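Local structure of ORC1-type DNA replication protein 2 (Aeropyrum pernix, 1W5S) at residues G366-K371 / T382-A387; R315-A320 / G331-R336; T111-Q116 / V130-V135; G84-Q89 / E136-L141. The protein binds DNA and ATP and takes part in regulating DNA replication, joining an N-terminal AAA+ ATPase domain to a C-terminal winged-helix domain. One frame throughout, in Å; residues are numbered along the deposited sequence.

Contact 1: residues G366-K371 / T382-A387; sequences GLVDAK and TLFRLA
K371 and L383 pair at one end of an antiparallel beta hairpin, the wing of the winged-helix domain, whose strands 368-371 and 383-386 run at 154° to each other. L383 N donates to K371 O at 2.9 Å, while the return bond from K371 N to L383 O is bent and weak. D369 and R385 form the next hydrogen-bonded pair, although D369 N to R385 O, at 3.4 Å, is again weak; between these two lies the non-hydrogen-bonded pair A370-F384. Beyond the strand ends, A387 N closes on L367 O at 3.1 Å, approaching from above the carbonyl plane.

A weak salt bridge adds to this ladder on one face. R385 starts with CG wedged between its backbone N and carbonyl carbon (chi1 47°), then bends at chi2, which carries the guanidinium across to D369. There NH2 meets D369 OD2 at 3.3 Å; with the two planes 77° apart, the groups do not pair flat. Beside them K371 and L383 lie alongside each other, CB to CB 3.8 Å. The opposite face carries A370 and F384. Next to them T382 CG2 meets A370 CB at 3.6 Å, and V368 CG1 comes obliquely to F384 CD2 at 4.1 Å.

Helix 352-364 receives V368, A370 and F384 through L362, T363 and L359, whereas L386 packs on helices 308-322 and 392-407.

Contact 2: residues R315-A320 / G331-R336; sequences RLIAEA and GLLRQR
The guanidinium of R336 has A320 CB approaching its NH2 obliquely, at 4.4 Å, and L332 CD1 resting over one face, toward the rim and 3.1 Å above the plane. The two helices that meet here are the first two of a winged-helix domain, and they show how such a small fold builds its core. L332 belongs to the same helix as R336, so the arginine is steadied from its own side while it reaches across to helix 308-322. A second guanidinium, that of R315, takes E319 OE2 at its edge and in its plane, a weak salt bridge one turn apart on the same helix; R315 NH1 has a further carboxylate partner in D400.

The segments cross at 122° with axes 10.6 Å apart, and no hydrogen bond links them. Instead L333 carries the apolar contact. Its CG stands anti to the backbone N (chi1 177°), which sends both methyls toward the partner helix: CD1 meets L316 CB at 3.9 Å, and CD2 lies against I317 CG1 at 3.4 Å, the two side chains crossing at a slant. Y355 and L359 of helix 352-364 also touch L333, making it a junction of three helices. An alanine here would lack both methyls and would probably leave L316 and I317 without their apolar partner, opening a gap between the helices.

Farther along, L316 CD1 comes up against the main chain of R336, 3.8 Å from R336 O.

Contact 3: residues T111-Q116 / V130-V135; sequences TGYPIQ and VDNLYV
The Y113 ring and the N132 amide are nearly parallel, their planes 15° apart, with the side chains running in opposite directions. N132 CB sits over one ring face, 4.0 Å from the centroid of the Y113 ring, in a CH-pi contact. Y113 CG stands anti to the carbonyl carbon (chi1 -60°), which lays the ring alongside helix 122-136. L133 of that helix comes from another direction: its CD1 lies in the ring plane at the edge, 3.7 Å from Y113 CE1 and 3.3 Å from Y113 OH. The hydroxyl itself is hydrogen-bonded to H138 ND1.

Two further loop residues meet the amide. P114 CD stands 3.8 Å from N132 OD1, while I115 CG1 packs against N132 ND2 at 3.4 Å, an apolar neighbour for a nitrogen whose hydrogen bond goes to A128 O, one turn back in the helix. With only a phenylalanine at the tyrosine's place, the ring could still cover N132, but H138 ND1 would probably be left without its hydroxyl partner.

A second shell sets the ring. T111 CB lies over the face opposite N132, toward the rim, so the ring is held from above and below. T111 OG1 accepts from Y113 N at 3.1 Å, an ST turn just after helix 100-111 ends, and P114 centres an inverse gamma turn in which I115 N reaches Y113 O at 2.7 Å. Together these turns fold the loop back onto helix 122-136, within the helical connection that joins adjacent parallel strands 87-93 and 139-145 of the alpha/beta AAA+ core.

Contact 4: residues G84-Q89 / E136-L141; sequences GLTVKQ and ENHYLL
Y139 O is gripped twice by the neighbouring strand: K88 N donates to it at 2.6 Å in a nearly straight bond (171°), and V87 CA brings a C-H to the same oxygen at 3.3 Å. This is parallel pairing in the core sheet of the AAA+ ATPase domain, where strand 87-93 is the outermost on its side and strand 139-145 its neighbour, the short segments making an angle of 35°. Y139 N to T86 O, 2.9 Å, and L141 N to K88 O, 2.8 Å, complete the ladder, each donor lying nearly on the line of its carbonyl.

V87, Y139 and L141 share one face. V87 CG2 lies alongside L141 CB at 3.8 Å, and helices 65-82 and 29-43 cover this side through A80, Y38 and L42; the ring of Y139 turns its edge to T86 O and has R179 as a cation-pi partner. K88 and L140 occupy the opposite face, L140 packing on L129 and L133 of helix 122-136.

Where that helix ends, N137 takes positive phi in a Schellman motif and the chain swings into the strand. H138 follows, its imidazole clamped between E136 CB, over the centre of one face, and T86 CG2, offset on the other. That sandwich would limit the ring's rotation, as would its hydrogen bond with Y113 OH. K88, kinked at chi2 and chi3, passes the histidine toward T111 O, the acceptor of its NZ, and on the way its CE lies 4.1 Å from H138 ND1.

Followed from the N terminus, the chain illustrates nesting first and succession afterwards. Contact 4 opens as the chain enters the edge strand of the ATPase sheet and closes some fifty residues later at the adjacent strand; inside that loop, contact 3 folds the connection between the two intervening helices. The two touch through the loop after helix 100-111. In the winged-helix domain contact 2 closes before contact 1 opens, tying the first two helices together and then the wing. These also meet, L386 CD2 lying 3.4 Å from A318 CB. The pairs stay apart: the centres of contacts 2 and 4 are about 54 Å from each other.

Contact 1: residues G366-K371 / T382-A387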
loop_
_atom_site.group_PDB
_atom_site.type_symbol
_atom_site.label_atom_id
_atom_site.label_comp_id
_atom_site.label_asym_id
_atom_site.label_seq_id
_atom_site.Cartn_x
_atom_site.Cartn_y
_atom_site.Cartn_z
ATOM N N GLY A 366 15.916 -3.603 -1.403
ATOM C CA GLY A 366 15.674 -2.291 -2.023
ATOM C C GLY A 366 15.823 -1.099 -1.067
ATOM O O GLY A 366 15.458 0.032 -1.408
ATOM N N LEU A 367 16.329 -1.369 0.139
ATOM C CA LEU A 367 16.787 -0.337 1.072
ATOM C C LEU A 367 18.175 0.218 0.678
ATOM O O LEU A 367 18.502 1.365 0.996
ATOM C CB LEU A 367 16.835 -0.883 2.507
ATOM C CG LEU A 367 15.554 -0.752 3.335
ATOM C CD1 LEU A 367 14.494 -1.740 2.904
ATOM C CD2 LEU A 367 15.860 -0.934 4.811
ATOM N N VAL A 368 18.977 -0.600 -0.004
ATOM C CA VAL A 368 20.268 -0.166 -0.562
ATOM C C VAL A 368 20.397 -0.718 -1.985
ATOM O O VAL A 368 19.926 -1.820 -2.274
ATOM C CB VAL A 368 21.490 -0.617 0.332
ATOM C CG1 VAL A 368 22.200 -1.875 -0.222
ATOM C CG2 VAL A 368 22.504 0.529 0.507
ATOM N N ASP A 369 21.010 0.054 -2.877
ATOM C CA ASP A 369 21.302 -0.432 -4.224
ATOM C C ASP A 369 22.812 -0.694 -4.373
ATOM O O ASP A 369 23.649 -0.014 -3.763
ATOM C CB ASP A 369 20.776 0.552 -5.286
ATOM C CG ASP A 369 19.236 0.651 -5.295
ATOM O OD1 ASP A 369 18.559 -0.396 -5.437
ATOM O OD2 ASP A 369 18.713 1.778 -5.175
ATOM N N ALA A 370 23.140 -1.717 -5.150
ATOM C CA ALA A 370 24.524 -2.074 -5.437
ATOM C C ALA A 370 24.958 -1.537 -6.822
ATOM O O ALA A 370 24.120 -1.261 -7.698
ATOM C CB ALA A 370 24.687 -3.602 -5.384
ATOM N N LYS A 371 26.268 -1.377 -7.000
ATOM C CA LYS A 371 26.854 -1.150 -8.318
ATOM C C LYS A 371 28.179 -1.968 -8.410
ATOM O O LYS A 371 29.236 -1.517 -7.911
ATOM C CB LYS A 371 27.078 0.349 -8.531
ATOM C CG LYS A 371 27.132 0.817 -9.983
ATOM C CD LYS A 371 27.923 2.128 -10.093
ATOM C CE LYS A 371 27.412 3.051 -11.200
ATOM N NZ LYS A 371 28.338 4.208 -11.426
ATOM N N THR A 382 32.029 -3.789 -4.405
ATOM C CA THR A 382 30.774 -3.256 -4.966
ATOM C C THR A 382 30.532 -1.849 -4.392
ATOM O O THR A 382 31.011 -1.531 -3.306
ATOM C CB THR A 382 29.566 -4.222 -4.629
ATOM O OG1 THR A 382 29.574 -5.345 -5.516
ATOM C CG2 THR A 382 28.185 -3.540 -4.739
ATOM N N LEU A 383 29.791 -1.016 -5.128
ATOM C CA LEU A 383 29.431 0.362 -4.692
ATOM C C LEU A 383 27.988 0.488 -4.185
ATOM O O LEU A 383 27.069 -0.121 -4.749
ATOM C CB LEU A 383 29.630 1.364 -5.841
ATOM C CG LEU A 383 31.064 1.653 -6.294
ATOM C CD1 LEU A 383 31.037 2.465 -7.581
ATOM C CD2 LEU A 383 31.867 2.367 -5.184
ATOM N N PHE A 384 27.801 1.297 -3.142
ATOM C CA PHE A 384 26.525 1.380 -2.427
ATOM C C PHE A 384 26.072 2.833 -2.169
ATOM O O PHE A 384 26.863 3.702 -1.786
ATOM C CB PHE A 384 26.606 0.642 -1.082
ATOM C CG PHE A 384 27.053 -0.805 -1.183
ATOM C CD1 PHE A 384 28.377 -1.163 -0.919
ATOM C CD2 PHE A 384 26.141 -1.815 -1.502
ATOM C CE1 PHE A 384 28.791 -2.487 -0.990
ATOM C CE2 PHE A 384 26.553 -3.156 -1.584
ATOM C CZ PHE A 384 27.875 -3.490 -1.320
ATOM N N ARG A 385 24.791 3.085 -2.399
ATOM C CA ARG A 385 24.158 4.346 -2.008
ATOM C C ARG A 385 22.808 3.987 -1.393
ATOM O O ARG A 385 22.305 2.876 -1.597
ATOM C CB ARG A 385 23.979 5.301 -3.209
ATOM C CG ARG A 385 23.389 4.626 -4.452
ATOM C CD ARG A 385 22.288 5.423 -5.112
ATOM N NE ARG A 385 21.330 4.532 -5.772
ATOM C CZ ARG A 385 20.931 4.614 -7.041
ATOM N NH1 ARG A 385 21.376 5.574 -7.859
ATOM N NH2 ARG A 385 20.058 3.720 -7.491
ATOM N N LEU A 386 22.238 4.922 -0.641
ATOM C CA LEU A 386 20.918 4.734 -0.029
ATOM C C LEU A 386 19.888 4.610 -1.147
ATOM O O LEU A 386 19.976 5.310 -2.147
ATOM C CB LEU A 386 20.576 5.918 0.901
ATOM C CG LEU A 386 19.377 5.759 1.853
ATOM C CD1 LEU A 386 19.614 4.626 2.839
ATOM C CD2 LEU A 386 19.055 7.072 2.587
ATOM N N ALA A 387 18.931 3.702 -1.000
ATOM C CA ALA A 387 17.884 3.570 -2.014
ATOM C C ALA A 387 17.206 4.930 -2.224
ATOM O O ALA A 387 16.677 5.496 -1.262
ATOM C CB ALA A 387 16.860 2.521 -1.623
#

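Contact 2: residues R315-A320 / G331-R336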
loop_
_atom_site.group_PDB
_atom_site.type_symbol
_atom_site.label_atom_id
_atom_site.label_comp_id
_atom_site.label_asym_id
_atom_site.label_seq_id
_atom_site.Cartn_x
_atom_site.Cartn_y
_atom_site.Cartn_z
ATOM N N ARG A 315 22.317 3.111 8.428
ATOM C CA ARG A 315 22.294 4.487 8.934
ATOM C C ARG A 315 23.440 5.328 8.348
ATOM O O ARG A 315 23.234 6.441 7.825
ATOM C CB ARG A 315 22.410 4.495 10.465
ATOM C CG ARG A 315 21.871 5.770 11.112
ATOM C CD ARG A 315 22.808 6.327 12.148
ATOM N NE ARG A 315 22.189 7.437 12.875
ATOM C CZ ARG A 315 22.641 8.694 12.906
ATOM N NH1 ARG A 315 21.982 9.602 13.615
ATOM N NH2 ARG A 315 23.731 9.067 12.245
ATOM N N LEU A 316 24.644 4.770 8.471
ATOM C CA LEU A 316 25.871 5.357 7.951
ATOM C C LEU A 316 25.848 5.578 6.439
ATOM O O LEU A 316 26.453 6.536 5.945
ATOM C CB LEU A 316 27.071 4.470 8.346
ATOM C CG LEU A 316 27.589 4.689 9.788
ATOM C CD1 LEU A 316 28.329 3.464 10.285
ATOM C CD2 LEU A 316 28.485 5.957 9.902
ATOM N N ILE A 317 25.165 4.685 5.716
ATOM C CA ILE A 317 24.948 4.833 4.273
ATOM C C ILE A 317 24.118 6.069 3.959
ATOM O O ILE A 317 24.430 6.811 3.025
ATOM C CB ILE A 317 24.249 3.600 3.684
ATOM C CG1 ILE A 317 25.244 2.450 3.561
ATOM C CG2 ILE A 317 23.627 3.910 2.312
ATOM C CD1 ILE A 317 24.618 1.108 3.782
ATOM N N ALA A 318 23.070 6.286 4.740
ATOM C CA ALA A 318 22.204 7.449 4.554
ATOM C C ALA A 318 22.907 8.787 4.868
ATOM O O ALA A 318 22.595 9.806 4.250
ATOM C CB ALA A 318 20.913 7.297 5.383
ATOM N N GLU A 319 23.853 8.769 5.810
ATOM C CA GLU A 319 24.671 9.962 6.129
ATOM C C GLU A 319 25.593 10.416 4.993
ATOM O O GLU A 319 25.786 11.621 4.791
ATOM C CB GLU A 319 25.514 9.753 7.392
ATOM C CG GLU A 319 25.077 10.633 8.561
ATOM C CD GLU A 319 25.974 10.480 9.773
ATOM O OE1 GLU A 319 26.864 9.593 9.735
ATOM O OE2 GLU A 319 25.795 11.259 10.742
ATOM N N ALA A 320 26.174 9.455 4.274
ATOM C CA ALA A 320 26.975 9.753 3.080
ATOM C C ALA A 320 26.081 10.397 2.023
ATOM O O ALA A 320 26.418 11.416 1.405
ATOM C CB ALA A 320 27.585 8.464 2.534
ATOM N N GLY A 331 35.271 -0.830 1.517
ATOM C CA GLY A 331 36.290 -0.505 2.515
ATOM C C GLY A 331 35.952 0.698 3.402
ATOM O O GLY A 331 36.013 0.597 4.630
ATOM N N LEU A 332 35.578 1.829 2.799
ATOM C CA LEU A 332 35.249 3.025 3.583
ATOM C C LEU A 332 34.070 2.822 4.557
ATOM O O LEU A 332 34.190 3.131 5.753
ATOM C CB LEU A 332 34.963 4.217 2.666
ATOM C CG LEU A 332 35.109 5.642 3.246
ATOM C CD1 LEU A 332 33.754 6.305 3.463
ATOM C CD2 LEU A 332 35.991 5.742 4.538
ATOM N N LEU A 333 32.942 2.315 4.045
ATOM C CA LEU A 333 31.751 2.037 4.876
ATOM C C LEU A 333 32.101 1.022 5.985
ATOM O O LEU A 333 31.585 1.095 7.115
ATOM C CB LEU A 333 30.579 1.539 3.997
ATOM C CG LEU A 333 29.258 1.119 4.683
ATOM C CD1 LEU A 333 28.708 2.209 5.581
ATOM C CD2 LEU A 333 28.189 0.726 3.677
ATOM N N ARG A 334 32.996 0.100 5.639
ATOM C CA ARG A 334 33.517 -0.901 6.556
ATOM C C ARG A 334 34.166 -0.317 7.847
ATOM O O ARG A 334 33.703 -0.613 8.963
ATOM C CB ARG A 334 34.513 -1.795 5.788
ATOM C CG ARG A 334 35.328 -2.762 6.647
ATOM C CD ARG A 334 34.829 -4.173 6.526
ATOM N NE ARG A 334 34.969 -4.883 7.788
ATOM C CZ ARG A 334 34.178 -4.682 8.845
ATOM N NH1 ARG A 334 34.375 -5.373 9.969
ATOM N NH2 ARG A 334 33.191 -3.780 8.787
ATOM N N GLN A 335 35.241 0.470 7.689
ATOM C CA GLN A 335 35.912 1.159 8.818
ATOM C C GLN A 335 34.967 2.106 9.567
ATOM O O GLN A 335 35.026 2.180 10.798
ATOM C CB GLN A 335 37.182 1.926 8.356
ATOM C CG GLN A 335 37.967 2.658 9.494
ATOM C CD GLN A 335 39.498 2.756 9.246
ATOM O OE1 GLN A 335 40.129 1.799 8.792
ATOM N NE2 GLN A 335 40.088 3.914 9.561
ATOM N N ARG A 336 34.101 2.815 8.833
ATOM C CA ARG A 336 33.080 3.673 9.465
ATOM C C ARG A 336 32.130 2.881 10.383
ATOM O O ARG A 336 31.890 3.279 11.525
ATOM C CB ARG A 336 32.261 4.430 8.420
ATOM C CG ARG A 336 32.739 5.836 8.165
ATOM C CD ARG A 336 31.999 6.437 6.984
ATOM N NE ARG A 336 32.784 7.481 6.330
ATOM C CZ ARG A 336 32.278 8.461 5.587
ATOM N NH1 ARG A 336 33.096 9.346 5.059
ATOM N NH2 ARG A 336 30.972 8.566 5.370
#

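Contact 3: residues T111-Q116 / V130-V135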
loop_
_atom_site.group_PDB
_atom_site.type_symbol
_atom_site.label_atom_id
_atom_site.label_comp_id
_atom_site.label_asym_id
_atom_site.label_seq_id
_atom_site.Cartn_x
_atom_site.Cartn_y
_atom_site.Cartn_z
ATOM N N THR A 111 -17.854 -10.211 -11.764
ATOM C CA THR A 111 -18.700 -9.714 -12.856
ATOM C C THR A 111 -20.149 -10.304 -12.874
ATOM O O THR A 111 -21.081 -9.660 -13.383
ATOM C CB THR A 111 -18.081 -10.030 -14.227
ATOM O OG1 THR A 111 -18.015 -11.463 -14.458
ATOM C CG2 THR A 111 -16.768 -9.462 -14.346
ATOM N N GLY A 112 -20.313 -11.543 -12.379
ATOM C CA GLY A 112 -21.552 -12.277 -12.527
ATOM C C GLY A 112 -21.809 -12.822 -13.922
ATOM O O GLY A 112 -22.838 -13.395 -14.169
ATOM N N TYR A 113 -20.901 -12.633 -14.866
ATOM C CA TYR A 113 -21.065 -13.192 -16.213
ATOM C C TYR A 113 -20.952 -14.705 -16.324
ATOM O O TYR A 113 -20.234 -15.342 -15.618
ATOM C CB TYR A 113 -20.038 -12.599 -17.160
ATOM C CG TYR A 113 -20.086 -11.112 -17.322
ATOM C CD1 TYR A 113 -18.921 -10.407 -17.619
ATOM C CD2 TYR A 113 -21.277 -10.399 -17.257
ATOM C CE1 TYR A 113 -18.920 -9.051 -17.838
ATOM C CE2 TYR A 113 -21.287 -9.014 -17.467
ATOM C CZ TYR A 113 -20.079 -8.345 -17.751
ATOM O OH TYR A 113 -20.034 -6.974 -17.970
ATOM N N PRO A 114 -21.679 -15.308 -17.260
ATOM C CA PRO A 114 -21.628 -16.776 -17.309
ATOM C C PRO A 114 -20.364 -17.304 -17.979
ATOM O O PRO A 114 -20.416 -17.944 -18.983
ATOM C CB PRO A 114 -22.864 -17.123 -18.156
ATOM C CG PRO A 114 -23.630 -15.801 -18.267
ATOM C CD PRO A 114 -22.608 -14.770 -18.256
ATOM N N ILE A 115 -19.214 -17.037 -17.429
ATOM C CA ILE A 115 -17.991 -17.474 -18.096
ATOM C C ILE A 115 -17.508 -18.762 -17.464
ATOM O O ILE A 115 -17.121 -18.752 -16.333
ATOM C CB ILE A 115 -16.915 -16.361 -18.037
ATOM C CG1 ILE A 115 -17.389 -15.172 -18.877
ATOM C CG2 ILE A 115 -15.605 -16.890 -18.553
ATOM C CD1 ILE A 115 -16.621 -13.957 -18.674
ATOM N N GLN A 116 -17.588 -19.860 -18.207
ATOM C CA GLN A 116 -16.819 -21.076 -17.939
ATOM C C GLN A 116 -15.373 -20.807 -17.441
ATOM O O GLN A 116 -14.560 -20.134 -18.096
ATOM C CB GLN A 116 -16.812 -21.956 -19.197
ATOM C CG GLN A 116 -17.531 -23.308 -19.043
ATOM C CD GLN A 116 -16.654 -24.319 -18.290
ATOM O OE1 GLN A 116 -17.093 -25.436 -17.926
ATOM N NE2 GLN A 116 -15.410 -23.927 -18.045
ATOM N N VAL A 130 -13.572 -10.439 -22.504
ATOM C CA VAL A 130 -13.617 -9.383 -23.484
ATOM C C VAL A 130 -14.921 -9.454 -24.320
ATOM O O VAL A 130 -15.579 -8.423 -24.586
ATOM C CB VAL A 130 -12.300 -9.388 -24.363
ATOM C CG1 VAL A 130 -12.442 -8.574 -25.637
ATOM C CG2 VAL A 130 -11.129 -8.832 -23.529
ATOM N N ASP A 131 -15.320 -10.665 -24.687
ATOM C CA ASP A 131 -16.521 -10.821 -25.420
ATOM C C ASP A 131 -17.782 -10.485 -24.601
ATOM O O ASP A 131 -18.686 -9.855 -25.120
ATOM C CB ASP A 131 -16.582 -12.212 -26.069
ATOM C CG ASP A 131 -17.200 -12.161 -27.480
ATOM O OD1 ASP A 131 -16.673 -11.396 -28.330
ATOM O OD2 ASP A 131 -18.215 -12.857 -27.727
ATOM N N ASN A 132 -17.850 -10.841 -23.325
ATOM C CA ASN A 132 -19.070 -10.506 -22.538
ATOM C C ASN A 132 -19.285 -9.012 -22.332
ATOM O O ASN A 132 -20.417 -8.523 -22.300
ATOM C CB ASN A 132 -19.061 -11.160 -21.146
ATOM C CG ASN A 132 -19.728 -12.484 -21.144
ATOM O OD1 ASN A 132 -20.929 -12.580 -20.930
ATOM N ND2 ASN A 132 -18.951 -13.533 -21.425
ATOM N N LEU A 133 -18.187 -8.318 -22.161
ATOM C CA LEU A 133 -18.177 -6.881 -21.971
ATOM C C LEU A 133 -18.671 -6.195 -23.255
ATOM O O LEU A 133 -19.429 -5.208 -23.217
ATOM C CB LEU A 133 -16.728 -6.452 -21.650
ATOM C CG LEU A 133 -16.126 -6.038 -20.271
ATOM C CD1 LEU A 133 -16.978 -6.183 -19.018
ATOM C CD2 LEU A 133 -14.720 -6.661 -20.105
ATOM N N TYR A 134 -18.216 -6.675 -24.405
ATOM C CA TYR A 134 -18.821 -6.234 -25.670
ATOM C C TYR A 134 -20.291 -6.606 -25.706
ATOM O O TYR A 134 -21.139 -5.751 -25.888
ATOM C CB TYR A 134 -18.091 -6.826 -26.880
ATOM C CG TYR A 134 -18.861 -6.697 -28.158
ATOM C CD1 TYR A 134 -19.077 -5.446 -28.732
ATOM C CD2 TYR A 134 -19.405 -7.799 -28.769
ATOM C CE1 TYR A 134 -19.781 -5.320 -29.885
ATOM C CE2 TYR A 134 -20.127 -7.695 -29.947
ATOM C CZ TYR A 134 -20.308 -6.467 -30.512
ATOM O OH TYR A 134 -21.039 -6.324 -31.629
ATOM N N VAL A 135 -20.624 -7.867 -25.532
ATOM C CA VAL A 135 -22.043 -8.233 -25.626
ATOM C C VAL A 135 -22.940 -7.336 -24.739
ATOM O O VAL A 135 -23.993 -6.846 -25.178
ATOM C CB VAL A 135 -22.280 -9.745 -25.320
ATOM C CG1 VAL A 135 -23.778 -10.052 -25.053
ATOM C CG2 VAL A 135 -21.755 -10.594 -26.497
#

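Contact 4: residues G84-Q89 / E136-L141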
loop_
_atom_site.group_PDB
_atom_site.type_symbol
_atom_site.label_atom_id
_atom_site.label_comp_id
_atom_site.label_asym_id
_atom_site.label_seq_id
_atom_site.Cartn_x
_atom_site.Cartn_y
_atom_site.Cartn_z
ATOM N N GLY A 84 -25.053 7.281 -18.440
ATOM C CA GLY A 84 -25.542 6.068 -19.010
ATOM C C GLY A 84 -24.517 5.043 -19.450
ATOM O O GLY A 84 -24.756 4.347 -20.430
ATOM N N LEU A 85 -23.378 4.923 -18.777
ATOM C CA LEU A 85 -22.302 4.078 -19.338
ATOM C C LEU A 85 -22.185 2.628 -18.839
ATOM O O LEU A 85 -22.040 1.652 -19.720
ATOM C CB LEU A 85 -20.925 4.758 -19.297
ATOM C CG LEU A 85 -20.772 5.836 -20.360
ATOM C CD1 LEU A 85 -19.389 6.501 -20.333
ATOM C CD2 LEU A 85 -21.105 5.294 -21.703
ATOM N N THR A 86 -22.246 2.450 -17.535
ATOM C CA THR A 86 -22.023 1.088 -16.914
ATOM C C THR A 86 -20.547 0.572 -16.699
ATOM O O THR A 86 -20.021 -0.227 -17.500
ATOM C CB THR A 86 -22.890 -0.103 -17.418
ATOM O OG1 THR A 86 -24.252 0.237 -17.423
ATOM C CG2 THR A 86 -22.829 -1.272 -16.407
ATOM N N VAL A 87 -19.920 1.001 -15.598
ATOM C CA VAL A 87 -18.611 0.379 -15.218
ATOM C C VAL A 87 -18.700 -0.562 -14.034
ATOM O O VAL A 87 -19.230 -0.223 -12.990
ATOM C CB VAL A 87 -17.369 1.348 -15.154
ATOM C CG1 VAL A 87 -17.752 2.769 -15.045
ATOM C CG2 VAL A 87 -16.308 0.927 -14.146
ATOM N N LYS A 88 -18.241 -1.791 -14.268
ATOM C CA LYS A 88 -18.199 -2.800 -13.236
ATOM C C LYS A 88 -16.851 -2.746 -12.518
ATOM O O LYS A 88 -15.835 -2.282 -13.088
ATOM C CB LYS A 88 -18.395 -4.177 -13.820
ATOM C CG LYS A 88 -19.652 -4.279 -14.629
ATOM C CD LYS A 88 -20.657 -5.122 -14.018
ATOM C CE LYS A 88 -20.462 -6.541 -14.415
ATOM N NZ LYS A 88 -21.587 -7.248 -13.768
ATOM N N GLN A 89 -16.886 -3.224 -11.268
ATOM C CA GLN A 89 -15.775 -3.157 -10.344
ATOM C C GLN A 89 -15.331 -4.587 -10.079
ATOM O O GLN A 89 -16.174 -5.473 -9.841
ATOM C CB GLN A 89 -16.225 -2.500 -9.046
ATOM C CG GLN A 89 -17.241 -1.452 -9.318
ATOM C CD GLN A 89 -17.690 -0.664 -8.102
ATOM O OE1 GLN A 89 -16.903 -0.348 -7.202
ATOM N NE2 GLN A 89 -18.968 -0.292 -8.102
ATOM N N GLU A 136 -22.493 -7.091 -23.515
ATOM C CA GLU A 136 -23.257 -6.289 -22.562
ATOM C C GLU A 136 -23.140 -4.788 -22.717
ATOM O O GLU A 136 -23.918 -4.074 -22.130
ATOM C CB GLU A 136 -22.823 -6.637 -21.146
ATOM C CG GLU A 136 -22.975 -8.097 -20.883
ATOM C CD GLU A 136 -24.249 -8.476 -20.173
ATOM O OE1 GLU A 136 -24.358 -9.652 -19.736
ATOM O OE2 GLU A 136 -25.138 -7.606 -20.034
ATOM N N ASN A 137 -22.150 -4.336 -23.467
ATOM C CA ASN A 137 -21.739 -2.966 -23.473
ATOM C C ASN A 137 -21.479 -2.439 -22.058
ATOM O O ASN A 137 -22.069 -1.418 -21.597
ATOM C CB ASN A 137 -22.763 -2.111 -24.207
ATOM C CG ASN A 137 -22.318 -0.661 -24.348
ATOM O OD1 ASN A 137 -21.135 -0.322 -24.213
ATOM N ND2 ASN A 137 -23.276 0.194 -24.599
ATOM N N HIS A 138 -20.594 -3.157 -21.362
ATOM C CA HIS A 138 -20.164 -2.815 -20.041
ATOM C C HIS A 138 -18.691 -2.569 -20.117
ATOM O O HIS A 138 -18.037 -3.061 -20.996
ATOM C CB HIS A 138 -20.376 -3.991 -19.043
ATOM C CG HIS A 138 -21.789 -4.281 -18.681
ATOM N ND1 HIS A 138 -22.134 -5.378 -17.920
ATOM C CD2 HIS A 138 -22.957 -3.663 -19.002
ATOM C CE1 HIS A 138 -23.455 -5.405 -17.751
ATOM N NE2 HIS A 138 -23.976 -4.370 -18.394
ATOM N N TYR A 139 -18.192 -1.834 -19.117
ATOM C CA TYR A 139 -16.793 -1.589 -18.888
ATOM C C TYR A 139 -16.401 -2.177 -17.548
ATOM O O TYR A 139 -17.220 -2.207 -16.642
ATOM C CB TYR A 139 -16.557 -0.103 -18.823
ATOM C CG TYR A 139 -16.836 0.586 -20.123
ATOM C CD1 TYR A 139 -18.071 1.103 -20.385
ATOM C CD2 TYR A 139 -15.855 0.678 -21.102
ATOM C CE1 TYR A 139 -18.349 1.680 -21.590
ATOM C CE2 TYR A 139 -16.090 1.311 -22.268
ATOM C CZ TYR A 139 -17.353 1.820 -22.512
ATOM O OH TYR A 139 -17.637 2.446 -23.715
ATOM N N LEU A 140 -15.162 -2.649 -17.437
ATOM C CA LEU A 140 -14.650 -3.232 -16.202
ATOM C C LEU A 140 -13.371 -2.492 -15.718
ATOM O O LEU A 140 -12.360 -2.356 -16.443
ATOM C CB LEU A 140 -14.348 -4.718 -16.434
ATOM C CG LEU A 140 -13.799 -5.570 -15.294
ATOM C CD1 LEU A 140 -14.807 -5.722 -14.099
ATOM C CD2 LEU A 140 -13.400 -6.869 -15.817
ATOM N N LEU A 141 -13.414 -2.063 -14.468
ATOM C CA LEU A 141 -12.279 -1.450 -13.820
ATOM C C LEU A 141 -11.820 -2.412 -12.745
ATOM O O LEU A 141 -12.567 -2.711 -11.796
ATOM C CB LEU A 141 -12.700 -0.093 -13.284
ATOM C CG LEU A 141 -11.672 0.905 -12.814
ATOM C CD1 LEU A 141 -10.303 0.714 -13.473
ATOM C CD2 LEU A 141 -12.216 2.279 -13.086
#